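Local coordinates for MB2760 (Mycobacterium tuberculosis, PDB 2BNG), which hydrolyses long or bulky lipophilic epoxides, such as 9,10-epoxystearic acid and cholesterol 5,6-oxide in vitro, to diols, at residues N26-E31 with V71-K76; R91-I96 with F104-V109. All blocks are in the same frame, centred on the assembly; numbering follows the deposited sequence.

In the fold
From the N terminus, helix 13-30 runs to its end at residues 26-31, and interaction 1 closes a loop of some 40 residues by bringing that end against the start of strand 72-83, an outermost strand of the mixed sheet within the chain. The chain then turns back into strand 86-97, whose residues 91-96 hydrogen-bond to strand 72-83 on one side and, in interaction 2, pair with residues 104-109 of the next strand across a short hairpin. The two contacts therefore follow in series, neither nested nor crossed. Together they tie the end of the first helix to three successive antiparallel strands, the middle one of which carries the active-site aspartate Asp93.

Interaction 1. Residues N26-E31 with V71-K76; sequences NALQNE and VGFEVK
Gln29 reaches from the last turn of its helix across the strand at Glu74 to Val75. Its CG stands anti to the backbone N (chi1 175°) and the chain beyond is extended, suiting a span from helix to strand. The amide ends with NE2 2.9 Å from Val75 O, in the carbonyl plane and on a lone pair, although the hydrogen bond is bent, with 134° at the hydrogen. NE2 also lies 3.0 Å from Val75 N, two donors that do not bond. OE1 faces the aliphatic part of Glu74, 3.8 Å from CG; the side chains cross obliquely, yet amide and carboxylate planes are only 13° apart. The Glu74 carboxylate forms a salt bridge with Arg101. Nearer the backbone, Gln29 CA gives a CA-H...O contact to Phe73 O at 3.4 Å.

Phe73 brings the edge of its ring to the helix end. Leu28 O lies near the ring plane, 3.9 Å from CD2, while Leu28 CD2 makes a looser apolar contact with the same ring atom. Phe73 also packs on Leu95 of the adjacent strand.

Glu31 leaves the helix with positive phi in a Schellman motif, and the carbonyls of Leu28 and Gln29 are turned toward the strand. One water donates to Leu28 O and accepts from Phe73 N; a second donates to both Gln29 O and Phe73 O.

Chemically, a helix end joins a strand at the surface: the one direct hydrogen bond is a bent one from a glutamine amide, and water satisfies backbone groups that do not meet, while Val75 also packs against Asp93, the active-site proton donor.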
ATOM      1  N   ASN C  26      21.586   6.661  26.193  1.00 32.77           N
ATOM      2  CA  ASN C  26      21.074   7.747  25.361  1.00 33.32           C
ATOM      3  C   ASN C  26      20.926   9.017  26.182  1.00 33.23           C
ATOM      4  O   ASN C  26      21.246  10.105  25.713  1.00 33.48           O
ATOM      5  CB  ASN C  26      19.764   7.378  24.641  1.00 34.47           C
ATOM      6  CG  ASN C  26      19.977   6.326  23.534  1.00 36.98           C
ATOM      7  OD1 ASN C  26      20.904   6.424  22.717  1.00 38.41           O
ATOM      8  ND2 ASN C  26      19.126   5.314  23.518  1.00 38.79           N
ATOM      9  N   ALA C  27      20.488   8.880  27.427  1.00 32.97           N
ATOM     10  CA  ALA C  27      20.314  10.036  28.291  1.00 33.59           C
ATOM     11  C   ALA C  27      21.616  10.789  28.531  1.00 33.55           C
ATOM     12  O   ALA C  27      21.621  12.019  28.543  1.00 34.65           O
ATOM     13  CB  ALA C  27      19.664   9.636  29.624  1.00 33.61           C
ATOM     14  N   LEU C  28      22.714  10.055  28.715  1.00 33.41           N
ATOM     15  CA  LEU C  28      24.044  10.648  28.849  1.00 33.69           C
ATOM     16  C   LEU C  28      24.462  11.418  27.605  1.00 33.94           C
ATOM     17  O   LEU C  28      24.945  12.549  27.688  1.00 34.46           O
ATOM     18  CB  LEU C  28      25.089   9.575  29.075  1.00 32.93           C
ATOM     19  CG  LEU C  28      25.393   9.000  30.438  1.00 34.74           C
ATOM     20  CD1 LEU C  28      26.481   7.957  30.214  1.00 33.89           C
ATOM     21  CD2 LEU C  28      25.851  10.073  31.417  1.00 35.74           C
ATOM     22  N   GLN C  29      24.302  10.777  26.456  1.00 34.46           N
ATOM     23  CA  GLN C  29      24.642  11.377  25.181  1.00 36.00           C
ATOM     24  C   GLN C  29      23.782  12.632  24.965  1.00 37.01           C
ATOM     25  O   GLN C  29      24.278  13.663  24.519  1.00 37.44           O
ATOM     26  CB  GLN C  29      24.447  10.348  24.051  1.00 35.70           C
ATOM     27  CG  GLN C  29      24.674  10.944  22.679  1.00 37.97           C
ATOM     28  CD  GLN C  29      24.910   9.929  21.578  1.00 39.68           C
ATOM     29  OE1 GLN C  29      25.115  10.322  20.459  1.00 42.47           O
ATOM     30  NE2 GLN C  29      24.906   8.644  21.886  1.00 39.47           N
ATOM     31  N   ASN C  30      22.503  12.545  25.329  1.00 37.98           N
ATOM     32  CA  ASN C  30      21.542  13.624  25.079  1.00 39.60           C
ATOM     33  C   ASN C  30      21.536  14.710  26.153  1.00 40.24           C
ATOM     34  O   ASN C  30      20.816  15.716  26.033  1.00 40.58           O
ATOM     35  CB  ASN C  30      20.116  13.074  24.938  1.00 40.25           C
ATOM     36  CG  ASN C  30      19.918  12.268  23.684  1.00 41.35           C
ATOM     37  OD1 ASN C  30      20.696  12.331  22.728  1.00 41.41           O
ATOM     38  ND2 ASN C  30      18.865  11.489  23.688  1.00 44.07           N
ATOM     39  N   GLU C  31      22.312  14.489  27.213  1.00 39.70           N
ATOM     40  CA  GLU C  31      22.384  15.430  28.344  1.00 40.71           C
ATOM     41  C   GLU C  31      21.046  15.607  29.051  1.00 41.27           C
ATOM     42  O   GLU C  31      20.705  16.697  29.520  1.00 42.35           O
ATOM     43  CB  GLU C  31      22.962  16.779  27.915  1.00 41.03           C
ATOM     44  CG  GLU C  31      24.433  16.692  27.645  1.00 41.87           C
ATOM     45  CD  GLU C  31      24.960  17.930  26.998  1.00 44.50           C
ATOM     46  OE1 GLU C  31      24.269  18.927  26.924  1.00 46.83           O
ATOM     47  OE2 GLU C  31      26.088  17.947  26.554  1.00 46.14           O
ATOM     48  N   VAL C  71      32.613  18.553  28.806  1.00 41.80           N
ATOM     49  CA  VAL C  71      32.867  17.354  28.046  1.00 40.25           C
ATOM     50  C   VAL C  71      31.544  16.739  27.602  1.00 39.21           C
ATOM     51  O   VAL C  71      30.669  16.475  28.426  1.00 39.59           O
ATOM     52  CB  VAL C  71      33.803  16.373  28.818  1.00 39.73           C
ATOM     53  CG1 VAL C  71      33.495  16.370  30.260  1.00 40.12           C
ATOM     54  CG2 VAL C  71      33.716  14.971  28.264  1.00 38.98           C
ATOM     55  N   GLY C  72      31.395  16.547  26.296  1.00 38.27           N
ATOM     56  CA  GLY C  72      30.231  15.859  25.746  1.00 37.45           C
ATOM     57  C   GLY C  72      30.511  14.371  25.621  1.00 36.85           C
ATOM     58  O   GLY C  72      31.676  13.950  25.545  1.00 36.81           O
ATOM     59  N   PHE C  73      29.452  13.567  25.603  1.00 36.02           N
ATOM     60  CA  PHE C  73      29.612  12.136  25.404  1.00 35.70           C
ATOM     61  C   PHE C  73      28.846  11.674  24.186  1.00 35.05           C
ATOM     62  O   PHE C  73      27.753  12.151  23.931  1.00 34.92           O
ATOM     63  CB  PHE C  73      29.136  11.338  26.640  1.00 36.13           C
ATOM     64  CG  PHE C  73      29.561  11.934  27.968  1.00 37.57           C
ATOM     65  CD1 PHE C  73      30.900  12.004  28.317  1.00 39.26           C
ATOM     66  CD2 PHE C  73      28.606  12.393  28.879  1.00 40.13           C
ATOM     67  CE1 PHE C  73      31.291  12.539  29.542  1.00 40.92           C
ATOM     68  CE2 PHE C  73      28.983  12.940  30.115  1.00 40.35           C
ATOM     69  CZ  PHE C  73      30.328  13.011  30.442  1.00 40.15           C
ATOM     70  N   GLU C  74      29.437  10.747  23.438  1.00 34.96           N
ATOM     71  CA  GLU C  74      28.698   9.971  22.454  1.00 36.10           C
ATOM     72  C   GLU C  74      28.805   8.473  22.761  1.00 35.36           C
ATOM     73  O   GLU C  74      29.825   7.983  23.293  1.00 35.25           O
ATOM     74  CB  GLU C  74      29.120  10.302  21.024  1.00 36.34           C
ATOM     75  CG  GLU C  74      28.621  11.684  20.559  1.00 39.00           C
ATOM     76  CD  GLU C  74      29.152  12.100  19.195  1.00 42.62           C
ATOM     77  OE1 GLU C  74      29.595  11.225  18.407  1.00 46.05           O
ATOM     78  OE2 GLU C  74      29.121  13.313  18.889  1.00 46.10           O
ATOM     79  N   VAL C  75      27.726   7.755  22.475  1.00 34.90           N
ATOM     80  CA  VAL C  75      27.678   6.338  22.749  1.00 33.99           C
ATOM     81  C   VAL C  75      26.990   5.668  21.587  1.00 34.04           C
ATOM     82  O   VAL C  75      25.910   6.047  21.171  1.00 34.49           O
ATOM     83  CB  VAL C  75      26.945   6.000  24.070  1.00 34.08           C
ATOM     84  CG1 VAL C  75      26.968   4.482  24.317  1.00 33.49           C
ATOM     85  CG2 VAL C  75      27.590   6.739  25.266  1.00 33.80           C
ATOM     86  N   LYS C  76      27.656   4.678  21.036  1.00 33.63           N
ATOM     87  CA  LYS C  76      27.072   3.890  20.006  1.00 33.58           C
ATOM     88  C   LYS C  76      27.165   2.449  20.503  1.00 32.79           C
ATOM     89  O   LYS C  76      28.262   1.940  20.767  1.00 32.15           O
ATOM     90  CB  LYS C  76      27.831   4.158  18.714  1.00 34.15           C
ATOM     91  CG  LYS C  76      27.582   3.214  17.595  1.00 36.83           C
ATOM     92  CD  LYS C  76      26.215   3.267  17.079  1.00 41.24           C
ATOM     93  CE  LYS C  76      26.210   2.753  15.634  1.00 44.86           C
ATOM     94  NZ  LYS C  76      25.151   1.798  15.343  1.00 45.79           N
TER
HETATM   95  O   HOH W   1      27.077  14.374  26.794  1.00 35.06           O
HETATM   96  O   HOH W   2      26.619  14.151  22.827  1.00 48.00           O
HETATM   97  O   HOH W   3      28.318  18.524  27.644  1.00 33.22           O

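Interaction 2. Residues R91-I96 with F104-V109; sequences RTDALI and FWVCGV
Val106 packs against the linked pair Arg91 and Asp93 and touches both: its CG1 sits over one face of the Arg91 guanidinium, 3.7 Å from NH2, and its CG2 meets Asp93 CG at 3.6 Å. A branched apolar residue suits this place, giving one methyl to each charged group. Arg91 bends at chi3 (-69°) and grips Asp93 side-on, NE to OD2 at 3.1 Å and NH2 to OD1 at 2.9 Å, while NH2 also forms a salt bridge with Asp122. These contacts place the proton donor Asp93 and the proton acceptor Asp122 about one arginine, as in the limonene epoxide hydrolase family. NH1 passes 3.6 Å from Gly108 CA, where a side chain would collide with it.

Phe104 receives Asp93 CB in an off-centre CH-pi contact, 4.3 Å from the ring centroid, and Leu95 CG at its edge. Behind this, antiparallel hydrogen-bonded pairs Arg91-Val106 and Asp93-Phe104 set the register; Asp93 N reaches Phe104 O at 2.9 Å.

On the other face, Trp105 stacks edge-to-face on Tyr123 of the second subunit. Strand 72-83 borders residues 91-96, strand 116-123 borders 104-109, and helix 126-139 packs on Phe104.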
ATOM      1  N   ARG C  91      30.337  -1.303  22.846  1.00 25.60           N
ATOM      2  CA  ARG C  91      30.116   0.062  22.387  1.00 25.89           C
ATOM      3  C   ARG C  91      31.354   0.717  21.796  1.00 26.57           C
ATOM      4  O   ARG C  91      32.486   0.250  21.960  1.00 27.14           O
ATOM      5  CB  ARG C  91      29.582   0.984  23.519  1.00 25.27           C
ATOM      6  CG  ARG C  91      28.992   0.291  24.709  1.00 25.21           C
ATOM      7  CD  ARG C  91      28.197   1.208  25.592  1.00 24.77           C
ATOM      8  NE  ARG C  91      28.972   2.205  26.319  1.00 23.31           N
ATOM      9  CZ  ARG C  91      29.337   2.115  27.605  1.00 25.21           C
ATOM     10  NH1 ARG C  91      29.028   1.039  28.340  1.00 23.06           N
ATOM     11  NH2 ARG C  91      30.020   3.129  28.183  1.00 22.30           N
ATOM     12  N   THR C  92      31.105   1.818  21.096  1.00 27.25           N
ATOM     13  CA  THR C  92      32.104   2.825  20.805  1.00 27.85           C
ATOM     14  C   THR C  92      31.645   4.087  21.533  1.00 27.62           C
ATOM     15  O   THR C  92      30.502   4.517  21.395  1.00 27.68           O
ATOM     16  CB  THR C  92      32.219   3.097  19.298  1.00 28.67           C
ATOM     17  OG1 THR C  92      32.523   1.872  18.604  1.00 30.79           O
ATOM     18  CG2 THR C  92      33.328   4.073  19.025  1.00 28.48           C
ATOM     19  N   ASP C  93      32.530   4.653  22.343  1.00 27.26           N
ATOM     20  CA  ASP C  93      32.241   5.891  23.052  1.00 27.44           C
ATOM     21  C   ASP C  93      33.117   6.994  22.466  1.00 27.60           C
ATOM     22  O   ASP C  93      34.130   6.723  21.825  1.00 27.74           O
ATOM     23  CB  ASP C  93      32.535   5.735  24.560  1.00 27.07           C
ATOM     24  CG  ASP C  93      31.434   4.966  25.322  1.00 29.84           C
ATOM     25  OD1 ASP C  93      31.366   5.131  26.560  1.00 31.90           O
ATOM     26  OD2 ASP C  93      30.642   4.198  24.713  1.00 32.09           O
ATOM     27  N   ALA C  94      32.739   8.236  22.707  1.00 28.29           N
ATOM     28  CA  ALA C  94      33.580   9.373  22.383  1.00 29.56           C
ATOM     29  C   ALA C  94      33.466  10.420  23.479  1.00 30.26           C
ATOM     30  O   ALA C  94      32.364  10.697  23.942  1.00 29.67           O
ATOM     31  CB  ALA C  94      33.171   9.955  21.043  1.00 29.66           C
ATOM     32  N   LEU C  95      34.603  10.975  23.906  1.00 31.55           N
ATOM     33  CA  LEU C  95      34.600  12.161  24.767  1.00 33.05           C
ATOM     34  C   LEU C  95      34.979  13.358  23.907  1.00 34.42           C
ATOM     35  O   LEU C  95      35.920  13.285  23.113  1.00 35.89           O
ATOM     36  CB  LEU C  95      35.536  12.017  25.977  1.00 33.37           C
ATOM     37  CG  LEU C  95      35.368  10.770  26.879  1.00 34.57           C
ATOM     38  CD1 LEU C  95      36.494  10.732  27.913  1.00 35.58           C
ATOM     39  CD2 LEU C  95      34.001  10.665  27.561  1.00 33.39           C
ATOM     40  N   ILE C  96      34.224  14.445  24.047  1.00 34.65           N
ATOM     41  CA  ILE C  96      34.402  15.650  23.246  1.00 35.61           C
ATOM     42  C   ILE C  96      34.679  16.790  24.183  1.00 36.68           C
ATOM     43  O   ILE C  96      33.872  17.068  25.058  1.00 36.95           O
ATOM     44  CB  ILE C  96      33.104  16.049  22.474  1.00 35.84           C
ATOM     45  CG1 ILE C  96      32.255  14.807  22.110  1.00 35.32           C
ATOM     46  CG2 ILE C  96      33.406  17.031  21.364  1.00 34.26           C
ATOM     47  CD1 ILE C  96      32.220  14.309  20.775  1.00 37.35           C
ATOM     48  N   PHE C 104      36.961   5.651  21.325  1.00 29.64           N
ATOM     49  CA  PHE C 104      37.564   4.416  21.818  1.00 29.03           C
ATOM     50  C   PHE C 104      36.458   3.377  22.040  1.00 28.37           C
ATOM     51  O   PHE C 104      35.285   3.755  22.244  1.00 28.54           O
ATOM     52  CB  PHE C 104      38.330   4.675  23.144  1.00 28.52           C
ATOM     53  CG  PHE C 104      37.516   5.422  24.192  1.00 27.82           C
ATOM     54  CD1 PHE C 104      36.829   4.733  25.173  1.00 27.91           C
ATOM     55  CD2 PHE C 104      37.449   6.820  24.194  1.00 27.97           C
ATOM     56  CE1 PHE C 104      36.083   5.422  26.153  1.00 28.70           C
ATOM     57  CE2 PHE C 104      36.691   7.504  25.145  1.00 27.18           C
ATOM     58  CZ  PHE C 104      36.004   6.805  26.124  1.00 27.41           C
ATOM     59  N   TRP C 105      36.811   2.091  22.031  1.00 27.25           N
ATOM     60  CA  TRP C 105      35.829   1.086  22.354  1.00 26.70           C
ATOM     61  C   TRP C 105      35.625   0.986  23.873  1.00 26.43           C
ATOM     62  O   TRP C 105      36.551   1.252  24.657  1.00 25.87           O
ATOM     63  CB  TRP C 105      36.197  -0.254  21.731  1.00 26.78           C
ATOM     64  CG  TRP C 105      37.514  -0.924  22.228  1.00 28.05           C
ATOM     65  CD1 TRP C 105      38.695  -1.025  21.527  1.00 28.27           C
ATOM     66  CD2 TRP C 105      37.738  -1.623  23.477  1.00 27.27           C
ATOM     67  NE1 TRP C 105      39.634  -1.723  22.258  1.00 28.34           N
ATOM     68  CE2 TRP C 105      39.075  -2.110  23.449  1.00 27.82           C
ATOM     69  CE3 TRP C 105      36.936  -1.915  24.593  1.00 27.30           C
ATOM     70  CZ2 TRP C 105      39.636  -2.838  24.509  1.00 26.63           C
ATOM     71  CZ3 TRP C 105      37.500  -2.663  25.653  1.00 26.35           C
ATOM     72  CH2 TRP C 105      38.842  -3.094  25.596  1.00 26.91           C
ATOM     73  N   VAL C 106      34.398   0.638  24.271  1.00 26.07           N
ATOM     74  CA  VAL C 106      34.077   0.309  25.661  1.00 25.44           C
ATOM     75  C   VAL C 106      33.158  -0.911  25.688  1.00 25.77           C
ATOM     76  O   VAL C 106      32.211  -1.017  24.883  1.00 25.41           O
ATOM     77  CB  VAL C 106      33.329   1.436  26.379  1.00 24.92           C
ATOM     78  CG1 VAL C 106      33.065   1.044  27.842  1.00 24.89           C
ATOM     79  CG2 VAL C 106      34.105   2.733  26.307  1.00 24.62           C
ATOM     80  N   CYS C 107      33.452  -1.818  26.614  1.00 25.75           N
ATOM     81  CA  CYS C 107      32.518  -2.854  27.007  1.00 26.46           C
ATOM     82  C   CYS C 107      32.004  -2.489  28.416  1.00 26.76           C
ATOM     83  O   CYS C 107      32.780  -2.326  29.345  1.00 27.16           O
ATOM     84  CB  CYS C 107      33.187  -4.240  26.954  1.00 26.64           C
ATOM     85  SG  CYS C 107      33.577  -4.764  25.203  1.00 28.38           S
ATOM     86  N   GLY C 108      30.697  -2.317  28.553  1.00 26.52           N
ATOM     87  CA  GLY C 108      30.118  -1.998  29.833  1.00 27.50           C
ATOM     88  C   GLY C 108      29.275  -3.134  30.337  1.00 28.45           C
ATOM     89  O   GLY C 108      28.548  -3.780  29.558  1.00 29.29           O
ATOM     90  N   VAL C 109      29.387  -3.400  31.632  1.00 28.84           N
ATOM     91  CA  VAL C 109      28.475  -4.323  32.291  1.00 29.70           C
ATOM     92  C   VAL C 109      27.674  -3.569  33.362  1.00 30.10           C
ATOM     93  O   VAL C 109      28.207  -2.761  34.134  1.00 29.26           O
ATOM     94  CB  VAL C 109      29.146  -5.617  32.854  1.00 30.41           C
ATOM     95  CG1 VAL C 109      30.308  -6.109  31.986  1.00 29.55           C
ATOM     96  CG2 VAL C 109      29.617  -5.413  34.237  1.00 32.77           C
TER